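Local structure of B12-binding domain-containing protein (Kitasatospora setae, 6WTE) at residues A[378-383]-A[405-410]; A[389-394]-A[503-508]; A[497-502]-A[515-520]. The protein is a cobalamin-dependent radical SAM methyltransferase (TsrM) that binds a [4Fe-4S] cluster and probably methylates the indole ring of tryptophan without radical chemistry. All coordinates share one frame; numbering follows the deposited sequence.

Contact 1. Residues A[378-383]-A[405-410]; sequences ALFGMP and TGFSLG
With CG of each anti to the carbonyl carbon and beside the backbone N (chi1 -66° and -58°), the side chains of Phe380 and Phe407 leave the sheet the same way and lie side by side. The ring planes differ by 17°, yet neither ring lies over the other: they meet rim to rim, with CE2 of Phe380 3.4 Å from CD1 of Phe407. That same CD1 takes the methyl of Ala378, whose CB lies 3.8 Å away; a side chain this small leaves the Phe407 ring its place. Beyond the rings, Leu409 brings CD2 to within 3.6 Å of CB of Phe380.

Beneath this apolar face the backbones pair as parallel strands. Ala378 N donates to Gly406 O at 2.8 Å, Ser408 N to Ala378 O, Phe380 N to Ser408 O, and Gly410 N to Phe380 O, so the bonds alternate from strand to strand. The first chain turns off at Gly381, where a side chain would be jammed against the preceding carbonyl O; the positive phi of Gly410 likewise suits a residue without one.

Leu379 and Ser408 point to the other face, where CD1 of Leu379 reaches Gly410 O at 3.4 Å. A water accepts from Ser408 OG at 2.6 Å and donates to Ala378 O, which thus receives two donors.

The strands belong to a beta-alpha-beta unit of the radical SAM barrel. Helix 387-398 covers the phenylalanine face with Val390, Cys393 and Val394, and Leu502 of helix 491-503 packs there too; on the other face the side chain of Leu379 lies about 9 Å from the iron-sulfur cluster. The chemistry therefore divides by face: close hydrocarbon packing seals the sheet to its helices, whereas the side turned to the cofactors admits a hydroxyl and a bound water.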
# COMPACT_ATOMS: atom_id res chain seq x y z
N ALA A 378 2.58 16.18 1.19
CA ALA A 378 1.58 16.86 1.99
C ALA A 378 0.19 16.32 1.67
O ALA A 378 -0.09 15.91 0.54
CB ALA A 378 1.61 18.37 1.73
N LEU A 379 -0.67 16.29 2.68
CA LEU A 379 -2.06 15.87 2.51
C LEU A 379 -2.96 16.98 3.03
O LEU A 379 -2.85 17.39 4.19
CB LEU A 379 -2.34 14.55 3.24
CG LEU A 379 -3.81 14.11 3.26
CD1 LEU A 379 -4.38 13.97 1.85
CD2 LEU A 379 -3.95 12.81 4.05
N PHE A 380 -3.85 17.48 2.17
CA PHE A 380 -4.73 18.58 2.52
C PHE A 380 -6.17 18.09 2.62
O PHE A 380 -6.59 17.20 1.89
CB PHE A 380 -4.64 19.70 1.48
CG PHE A 380 -3.31 20.38 1.45
CD1 PHE A 380 -2.67 20.74 2.63
CD2 PHE A 380 -2.68 20.64 0.24
CE1 PHE A 380 -1.43 21.36 2.60
CE2 PHE A 380 -1.45 21.27 0.20
CZ PHE A 380 -0.82 21.62 1.38
N GLY A 381 -6.91 18.70 3.54
CA GLY A 381 -8.32 18.38 3.72
C GLY A 381 -8.66 17.63 4.99
O GLY A 381 -9.83 17.28 5.19
N MET A 382 -7.68 17.34 5.85
CA MET A 382 -7.96 16.70 7.13
C MET A 382 -8.72 17.67 8.03
O MET A 382 -8.81 18.86 7.74
CB MET A 382 -6.65 16.23 7.76
CG MET A 382 -6.00 15.04 7.05
SD MET A 382 -6.98 13.52 7.17
CE MET A 382 -6.57 12.99 8.83
N PRO A 383 -9.30 17.18 9.13
CA PRO A 383 -10.11 18.06 9.99
C PRO A 383 -9.30 19.26 10.46
O PRO A 383 -8.16 19.13 10.91
CB PRO A 383 -10.50 17.15 11.15
CG PRO A 383 -10.53 15.77 10.54
CD PRO A 383 -9.34 15.78 9.60
N THR A 405 8.02 17.88 -4.45
CA THR A 405 7.03 18.10 -3.40
C THR A 405 5.68 17.64 -3.93
O THR A 405 5.20 18.16 -4.94
CB THR A 405 7.00 19.57 -2.98
OG1 THR A 405 8.34 20.01 -2.79
CG2 THR A 405 6.23 19.74 -1.67
N GLY A 406 5.08 16.67 -3.26
CA GLY A 406 3.83 16.07 -3.70
C GLY A 406 2.69 16.50 -2.79
O GLY A 406 2.83 16.50 -1.56
N PHE A 407 1.57 16.87 -3.40
CA PHE A 407 0.38 17.30 -2.66
C PHE A 407 -0.79 16.38 -2.98
O PHE A 407 -1.03 16.04 -4.14
CB PHE A 407 0.01 18.74 -3.02
CG PHE A 407 1.11 19.73 -2.76
CD1 PHE A 407 1.30 20.25 -1.50
CD2 PHE A 407 1.95 20.13 -3.79
CE1 PHE A 407 2.31 21.16 -1.25
CE2 PHE A 407 2.97 21.04 -3.55
CZ PHE A 407 3.15 21.56 -2.28
N SER A 408 -1.51 15.99 -1.93
CA SER A 408 -2.71 15.18 -2.06
C SER A 408 -3.88 15.91 -1.41
O SER A 408 -3.70 16.77 -0.55
CB SER A 408 -2.52 13.80 -1.40
OG SER A 408 -1.47 13.07 -2.02
N LEU A 409 -5.10 15.55 -1.83
CA LEU A 409 -6.33 16.22 -1.40
C LEU A 409 -7.40 15.20 -1.04
O LEU A 409 -7.72 14.32 -1.85
CB LEU A 409 -6.88 17.14 -2.50
CG LEU A 409 -6.32 18.54 -2.65
CD1 LEU A 409 -6.83 19.16 -3.94
CD2 LEU A 409 -6.73 19.38 -1.46
N GLY A 410 -7.97 15.34 0.15
CA GLY A 410 -9.06 14.48 0.56
C GLY A 410 -8.58 13.15 1.10
O GLY A 410 -7.43 12.74 0.90
O HOH W 1 0.84 13.58 -0.83

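Contact 2. Residues A[389-394]-A[503-508]; sequences TVRACV and WALIDP
Leu505 spreads its two methyls over neighbouring residues of helix 387-398, crossing both Val390 and Arg391 at about a right angle. CD1 goes to Val390, 3.8 Å from CG1, and CD2 goes to Arg391, 3.7 Å from CG. The fork suits leucine: its two ends are far enough apart to serve both. Arg391 offers its hydrocarbon part, for its chain runs extended from CG to NE across the leucine, and CD2 of Leu505 comes to the edge of the guanidinium, near its plane, 3.8 Å from NE. The charged end lies in the exposed part of the contact, while the methylenes line the leucine.

One helical turn after Val390, Val394 points the same way. Its CG1, anti to the backbone N (chi1 165°), approaches CD1 of Ile506 at 3.9 Å, the two side chains crossing obliquely. CG2 of Val394 stands farther off, 4.3 Å from CD1 of Leu505. CG1 of Val390, for its part, is shared between Leu505 and the sheet. Valine's short, rigid side chain suits a place where helix, sheet and turn come close together.

The partner segment includes a type I beta turn from Trp503 to Ile506, following helix 491-503. It directs Leu505 at helix 387-398, while Ile506 gets there only with its terminal CD1. Ile506 also rests on Phe407.

No hydrogen bond spans the two segments. The join between this barrel helix and the turn thus rests on nondirectional apolar contact, graded from the buried valines and isoleucine to an arginine whose charge is left at the surface.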
# COMPACT_ATOMS: atom_id res chain seq x y z
N THR A 389 -4.70 27.44 6.07
CA THR A 389 -3.81 26.37 6.53
C THR A 389 -3.12 25.69 5.35
O THR A 389 -1.95 25.31 5.45
CB THR A 389 -4.58 25.33 7.37
OG1 THR A 389 -5.63 24.74 6.60
CG2 THR A 389 -5.15 25.98 8.64
N VAL A 390 -3.82 25.55 4.21
CA VAL A 390 -3.18 24.99 3.02
C VAL A 390 -2.06 25.90 2.53
O VAL A 390 -0.94 25.44 2.27
CB VAL A 390 -4.23 24.74 1.92
CG1 VAL A 390 -3.53 24.22 0.65
CG2 VAL A 390 -5.26 23.74 2.38
N ARG A 391 -2.34 27.20 2.39
CA ARG A 391 -1.32 28.13 1.91
C ARG A 391 -0.10 28.12 2.80
O ARG A 391 1.04 28.14 2.31
CB ARG A 391 -1.89 29.55 1.82
CG ARG A 391 -2.97 29.75 0.79
CD ARG A 391 -3.24 31.22 0.57
NE ARG A 391 -4.53 31.44 -0.08
CZ ARG A 391 -5.63 31.83 0.56
NH1 ARG A 391 -5.60 32.05 1.87
NH2 ARG A 391 -6.76 32.00 -0.11
N ALA A 392 -0.31 28.11 4.12
CA ALA A 392 0.82 28.10 5.05
C ALA A 392 1.68 26.86 4.84
O ALA A 392 2.92 26.95 4.85
CB ALA A 392 0.32 28.16 6.49
N CYS A 393 1.05 25.71 4.64
CA CYS A 393 1.81 24.49 4.39
C CYS A 393 2.51 24.53 3.04
O CYS A 393 3.69 24.17 2.95
CB CYS A 393 0.89 23.27 4.48
SG CYS A 393 1.77 21.72 4.27
N VAL A 394 1.81 24.97 1.99
CA VAL A 394 2.44 25.08 0.68
C VAL A 394 3.68 25.95 0.76
O VAL A 394 4.77 25.55 0.31
CB VAL A 394 1.44 25.64 -0.36
CG1 VAL A 394 2.17 26.11 -1.61
CG2 VAL A 394 0.41 24.57 -0.72
N TRP A 503 -4.00 24.13 -7.32
CA TRP A 503 -3.09 24.49 -8.41
C TRP A 503 -2.78 25.98 -8.42
O TRP A 503 -1.66 26.39 -8.75
CB TRP A 503 -3.67 24.08 -9.75
CG TRP A 503 -3.30 22.72 -10.18
CD1 TRP A 503 -3.79 21.55 -9.70
CD2 TRP A 503 -2.33 22.37 -11.18
NE1 TRP A 503 -3.20 20.49 -10.34
CE2 TRP A 503 -2.30 20.97 -11.25
CE3 TRP A 503 -1.49 23.11 -12.02
CZ2 TRP A 503 -1.46 20.29 -12.14
CZ3 TRP A 503 -0.66 22.44 -12.89
CH2 TRP A 503 -0.65 21.04 -12.94
N ALA A 504 -3.77 26.81 -8.09
CA ALA A 504 -3.57 28.26 -8.13
C ALA A 504 -2.56 28.74 -7.09
O ALA A 504 -2.12 29.89 -7.18
CB ALA A 504 -4.90 28.97 -7.92
N LEU A 505 -2.21 27.91 -6.11
CA LEU A 505 -1.24 28.31 -5.10
C LEU A 505 0.21 28.10 -5.53
O LEU A 505 1.11 28.63 -4.86
CB LEU A 505 -1.50 27.54 -3.80
CG LEU A 505 -2.86 27.81 -3.16
CD1 LEU A 505 -3.01 26.96 -1.91
CD2 LEU A 505 -3.02 29.29 -2.84
N ILE A 506 0.46 27.37 -6.60
CA ILE A 506 1.82 27.03 -7.01
C ILE A 506 2.30 28.04 -8.04
O ILE A 506 1.62 28.28 -9.05
CB ILE A 506 1.90 25.60 -7.55
CG1 ILE A 506 1.36 24.61 -6.52
CG2 ILE A 506 3.33 25.26 -7.96
CD1 ILE A 506 2.13 24.63 -5.21
N ASP A 507 3.45 28.64 -7.78
CA ASP A 507 4.08 29.49 -8.78
C ASP A 507 4.37 28.66 -10.02
O ASP A 507 4.89 27.54 -9.90
CB ASP A 507 5.36 30.11 -8.21
CG ASP A 507 5.89 31.24 -9.07
OD1 ASP A 507 6.09 31.05 -10.28
OD2 ASP A 507 6.11 32.34 -8.51
N PRO A 508 4.02 29.13 -11.22
CA PRO A 508 4.31 28.34 -12.43
C PRO A 508 5.78 27.99 -12.60
O PRO A 508 6.09 26.96 -13.22
CB PRO A 508 3.79 29.24 -13.56
CG PRO A 508 2.74 30.08 -12.92
CD PRO A 508 3.23 30.34 -11.52

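Contact 3. Residues A[497-502]-A[515-520]; sequences GAVADL and MLPTVE
The flat carbonyl group of Pro517 has CG1 of Val499 above one face, a tight 3.1 Å from Pro517 O. Trp503 NE1 donates to this oxygen from beyond it, tilted to the other side of the carbonyl plane, so the acceptor is satisfied although a methyl presses on it. The puckered Pro517 ring meets Leu502 at its CD-CG side: CD2 of Leu502 lies 3.9 Å from CD of Pro517 and 4.1 Å from CG, the two side chains crossing at about a right angle.

Val499 and Leu502 are three residues apart in helix 491-503, which puts both on the side facing the chain that follows strand 514-515. That short strand runs parallel to and beside strand 404-412 of the sheet, and the helix lies against the same sheet, Leu502 touching Leu409.

Leu502 holds CG anti to the backbone N (chi1 176°), and this CG lies 4.0 Å from CD2 of Leu516, whose side chain slants past it. Pro517 has no N-H to offer Phe407 O, which its CD packs against instead, so the parallel pairing made by Met515 is not carried on through Pro517 N; Phe77 also touches the proline ring.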
# COMPACT_ATOMS: atom_id res chain seq x y z
N GLY A 497 -13.18 21.88 -8.47
CA GLY A 497 -12.88 23.20 -7.94
C GLY A 497 -11.83 23.16 -6.85
O GLY A 497 -10.97 24.04 -6.77
N ALA A 498 -11.88 22.14 -6.00
CA ALA A 498 -10.90 22.02 -4.93
C ALA A 498 -9.51 21.76 -5.49
O ALA A 498 -8.52 22.32 -5.01
CB ALA A 498 -11.30 20.92 -3.96
N VAL A 499 -9.41 20.91 -6.52
CA VAL A 499 -8.13 20.65 -7.14
C VAL A 499 -7.61 21.91 -7.83
O VAL A 499 -6.42 22.23 -7.75
CB VAL A 499 -8.23 19.47 -8.13
CG1 VAL A 499 -6.94 19.30 -8.89
CG2 VAL A 499 -8.58 18.19 -7.38
N ALA A 500 -8.50 22.65 -8.50
CA ALA A 500 -8.08 23.87 -9.18
C ALA A 500 -7.63 24.93 -8.18
O ALA A 500 -6.69 25.69 -8.47
CB ALA A 500 -9.22 24.41 -10.04
N ASP A 501 -8.28 25.00 -7.02
CA ASP A 501 -7.86 25.95 -5.98
C ASP A 501 -6.43 25.67 -5.53
O ASP A 501 -5.66 26.60 -5.27
CB ASP A 501 -8.80 25.87 -4.77
CG ASP A 501 -10.19 26.39 -5.07
OD1 ASP A 501 -10.33 27.25 -5.96
OD2 ASP A 501 -11.14 25.95 -4.39
N LEU A 502 -6.07 24.40 -5.41
CA LEU A 502 -4.71 24.06 -4.98
C LEU A 502 -3.69 24.42 -6.05
O LEU A 502 -2.63 24.97 -5.74
CB LEU A 502 -4.64 22.57 -4.62
CG LEU A 502 -3.27 22.01 -4.23
CD1 LEU A 502 -2.70 22.73 -3.02
CD2 LEU A 502 -3.36 20.52 -3.97
N MET A 515 4.31 17.74 -7.68
CA MET A 515 3.30 16.79 -8.14
C MET A 515 1.98 17.16 -7.48
O MET A 515 1.87 17.12 -6.26
CB MET A 515 3.69 15.36 -7.78
CG MET A 515 4.83 14.82 -8.62
SD MET A 515 5.07 13.07 -8.25
CE MET A 515 6.34 12.62 -9.43
N LEU A 516 0.99 17.52 -8.30
CA LEU A 516 -0.32 17.95 -7.85
C LEU A 516 -1.38 16.99 -8.34
O LEU A 516 -1.19 16.33 -9.37
CB LEU A 516 -0.64 19.35 -8.37
CG LEU A 516 0.27 20.48 -7.89
CD1 LEU A 516 0.17 21.67 -8.84
CD2 LEU A 516 -0.17 20.89 -6.51
N PRO A 517 -2.50 16.87 -7.64
CA PRO A 517 -3.61 16.08 -8.17
C PRO A 517 -4.18 16.76 -9.40
O PRO A 517 -4.18 17.98 -9.52
CB PRO A 517 -4.61 16.06 -7.02
CG PRO A 517 -4.31 17.27 -6.22
CD PRO A 517 -2.83 17.49 -6.34
N THR A 518 -4.67 15.94 -10.32
CA THR A 518 -5.29 16.45 -11.54
C THR A 518 -6.55 15.67 -11.82
O THR A 518 -6.70 14.52 -11.40
CB THR A 518 -4.36 16.34 -12.75
OG1 THR A 518 -3.91 14.99 -12.88
CG2 THR A 518 -3.16 17.26 -12.60
N VAL A 519 -7.46 16.31 -12.55
CA VAL A 519 -8.64 15.66 -13.11
C VAL A 519 -8.61 15.94 -14.61
O VAL A 519 -7.72 16.66 -15.09
CB VAL A 519 -9.94 16.16 -12.47
CG1 VAL A 519 -9.98 15.79 -11.00
CG2 VAL A 519 -10.08 17.67 -12.64
N GLU A 520 -9.56 15.38 -15.35
CA GLU A 520 -9.61 15.56 -16.80
C GLU A 520 -9.61 17.04 -17.17
O GLU A 520 -10.34 17.85 -16.59
CB GLU A 520 -10.87 14.90 -17.37
CG GLU A 520 -10.82 13.37 -17.41
CD GLU A 520 -10.98 12.73 -16.04
OE1 GLU A 520 -11.27 13.45 -15.05
OE2 GLU A 520 -10.81 11.49 -15.94

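All three contacts lie on one side of the chain and meet round Phe380, Phe407 and Leu502. Contact 1 is the most deeply set, a pairing of sheet strands through regular backbone hydrogen bonds; contacts 2 and 3 have none across their segments and join helices to loops by side chains. Contacts 1 and 2 share one beta-alpha-beta unit, since helix 387-398 connects the two strands and Val394 packs on both phenylalanines. Contacts 2 and 3 use helix 491-503 and the turn that follows it. Contact 3 also continues the sheet, as Met515 pairs with Thr405 and Phe407. Contact 2 alone includes an exposed touching residue, Arg391.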